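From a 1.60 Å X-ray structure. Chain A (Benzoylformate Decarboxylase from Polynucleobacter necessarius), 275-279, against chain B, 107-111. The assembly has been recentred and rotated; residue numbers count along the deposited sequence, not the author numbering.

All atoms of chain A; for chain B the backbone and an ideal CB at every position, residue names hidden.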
# COMPACT_ATOMS: atom_id res chain seq x y z
N PHE A 275 -20.84 3.06 -17.22
CA PHE A 275 -21.47 1.76 -17.46
C PHE A 275 -20.38 0.69 -17.43
O PHE A 275 -19.20 1.00 -17.61
CB PHE A 275 -22.11 1.71 -18.85
CG PHE A 275 -23.41 2.44 -18.96
CD1 PHE A 275 -24.55 1.94 -18.33
CD2 PHE A 275 -23.51 3.60 -19.71
CE1 PHE A 275 -25.76 2.59 -18.45
CE2 PHE A 275 -24.72 4.27 -19.83
CZ PHE A 275 -25.85 3.77 -19.20
N ARG A 276 -20.79 -0.56 -17.27
CA ARG A 276 -19.85 -1.68 -17.24
C ARG A 276 -19.49 -2.10 -18.67
O ARG A 276 -19.90 -3.17 -19.15
CB ARG A 276 -20.41 -2.84 -16.41
CG ARG A 276 -19.42 -3.97 -16.18
CD ARG A 276 -20.02 -4.98 -15.22
NE ARG A 276 -20.00 -4.46 -13.86
CZ ARG A 276 -20.75 -4.95 -12.87
NH1 ARG A 276 -21.58 -5.96 -13.12
NH2 ARG A 276 -20.67 -4.43 -11.66
N TYR A 277 -18.73 -1.25 -19.34
CA TYR A 277 -18.29 -1.52 -20.70
C TYR A 277 -17.21 -2.60 -20.73
O TYR A 277 -16.59 -2.89 -19.72
CB TYR A 277 -17.70 -0.25 -21.32
CG TYR A 277 -18.65 0.92 -21.46
CD1 TYR A 277 -19.79 0.83 -22.24
CD2 TYR A 277 -18.35 2.15 -20.86
CE1 TYR A 277 -20.63 1.93 -22.40
CE2 TYR A 277 -19.19 3.24 -21.02
CZ TYR A 277 -20.32 3.13 -21.79
OH TYR A 277 -21.15 4.22 -21.96
N TYR A 278 -16.99 -3.18 -21.90
CA TYR A 278 -15.94 -4.19 -22.03
C TYR A 278 -15.09 -3.94 -23.28
O TYR A 278 -13.97 -3.45 -23.16
CB TYR A 278 -16.54 -5.60 -21.98
CG TYR A 278 -15.52 -6.72 -22.06
CD1 TYR A 278 -14.18 -6.49 -21.74
CD2 TYR A 278 -15.90 -7.99 -22.45
CE1 TYR A 278 -13.25 -7.52 -21.82
CE2 TYR A 278 -14.98 -9.02 -22.53
CZ TYR A 278 -13.65 -8.78 -22.21
OH TYR A 278 -12.73 -9.80 -22.29
N PRO A 279 -15.62 -4.24 -24.47
CA PRO A 279 -14.86 -3.92 -25.68
C PRO A 279 -14.81 -2.42 -25.90
O PRO A 279 -15.72 -1.71 -25.47
CB PRO A 279 -15.69 -4.57 -26.79
CG PRO A 279 -17.08 -4.53 -26.27
CD PRO A 279 -16.95 -4.78 -24.80
N UNK B 107 -13.07 2.93 -15.29
CA UNK B 107 -12.99 1.56 -14.76
C UNK B 107 -14.08 0.60 -15.26
O UNK B 107 -14.90 0.10 -14.48
CB UNK B 107 -13.05 1.62 -13.23
N UNK B 108 -14.08 0.34 -16.57
CA UNK B 108 -15.00 -0.64 -17.17
C UNK B 108 -14.64 -2.05 -16.72
O UNK B 108 -13.69 -2.24 -15.93
CB UNK B 108 -14.97 -0.55 -18.70
N UNK B 109 -15.39 -3.04 -17.21
CA UNK B 109 -15.14 -4.43 -16.87
C UNK B 109 -13.68 -4.79 -17.10
O UNK B 109 -13.07 -4.35 -18.08
CB UNK B 109 -16.05 -5.35 -17.69
N UNK B 110 -13.12 -5.56 -16.17
CA UNK B 110 -11.77 -6.12 -16.31
C UNK B 110 -10.66 -5.07 -16.26
O UNK B 110 -9.54 -5.29 -16.74
CB UNK B 110 -11.67 -6.89 -17.63
N UNK B 111 -10.96 -3.93 -15.66
CA UNK B 111 -9.92 -3.00 -15.27
C UNK B 111 -9.17 -3.56 -14.07
O UNK B 111 -9.77 -4.03 -13.11
CB UNK B 111 -10.51 -1.62 -14.95

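At position 107 the CA-to-CB bond points away from chain A, and no atom of the other stretch lies within 5.5 Å of the ideal CB. Phi and psi are both positive, 54 and 64°, a region that glycine, asparagine or aspartate enters most easily. Chain A sets no demand here, so the choice stays wide. The deposited residue is E107(B). It makes no contact with the stretch, and both carboxylate oxygens are hydrogen-bonded elsewhere in the structure.

At position 108 the CA-to-CB bond points sideways. The ideal CB lies 3.0 Å from Y277(A) O, which is tight. Phi is -69° and psi is -179°, and the position opens a type II beta turn that ends at 111. Its backbone N has no acceptor in chain A nearby, so losing the amide hydrogen would cost nothing across this contact. A compact residue suits: alanine, serine or proline. The deposited residue is P108(B). Its CB sits 3.2 Å from Y277(A) O and 4.0 Å from Y277(A) CB, so the ring packs against the start of the tyrosine side chain. Its carbonyl O accepts the turn bond from the backbone N of 111, at 3.2 Å.

At position 109 the CA-to-CB bond points toward chain A. Its backbone N donates a hydrogen bond to Y277(A) O, 2.8 Å away, at an N-H...O angle of 139°. This bond needs an amide hydrogen, so proline is a poor fit. The ideal CB is 3.9 Å from R276(A) CG and 4.3 Å from Y278(A) CB. Aliphatic carbons and a tyrosine ring are thus within reach, and leucine, methionine or isoleucine would all be reasonable. The deposited residue is L109(B), with chi1 t and chi2 p. Its two methyls part: CD1 lies 3.9 Å from R276(A) CD, while CD2 sits over one face of the Y278(A) ring, 4.2 Å from the centroid, in a CH-pi contact.

At position 110 the CA-to-CB bond also points toward chain A. The ideal CB is 4.5 Å from Y278(A) CE1. Phi 68° and psi 23° favour glycine or asparagine, as is usual at the third place of a type II turn, but the nearby ring rewards an apolar chain. The deposited residue is L110(B). Its CD1 reaches 3.6 Å from Y278(A) CE1.

Position 111 is out of reach of chain A. Many residues would do, and a short hydroxyl could brace the turn. The deposited T111(B) does so: OG1 donates to P108(B) O at 2.8 Å.

Chain B 107-111: EPLLT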
# COMPACT_ATOMS: atom_id res chain seq x y z
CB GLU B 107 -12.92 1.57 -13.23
CG GLU B 107 -11.71 2.36 -12.70
CD GLU B 107 -11.62 2.43 -11.17
OE1 GLU B 107 -12.50 1.85 -10.49
OE2 GLU B 107 -10.66 3.07 -10.67
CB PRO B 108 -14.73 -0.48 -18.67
CG PRO B 108 -13.28 -0.12 -18.73
CD PRO B 108 -13.08 0.81 -17.54
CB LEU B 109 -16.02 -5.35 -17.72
CG LEU B 109 -16.03 -6.81 -17.30
CD1 LEU B 109 -16.82 -6.98 -16.02
CD2 LEU B 109 -16.59 -7.67 -18.43
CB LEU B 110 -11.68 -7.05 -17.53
CG LEU B 110 -12.44 -8.38 -17.29
CD1 LEU B 110 -12.88 -9.04 -18.58
CD2 LEU B 110 -11.63 -9.34 -16.43
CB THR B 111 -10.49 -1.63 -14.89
OG1 THR B 111 -11.13 -1.05 -16.03
CG2 THR B 111 -9.38 -0.70 -14.41
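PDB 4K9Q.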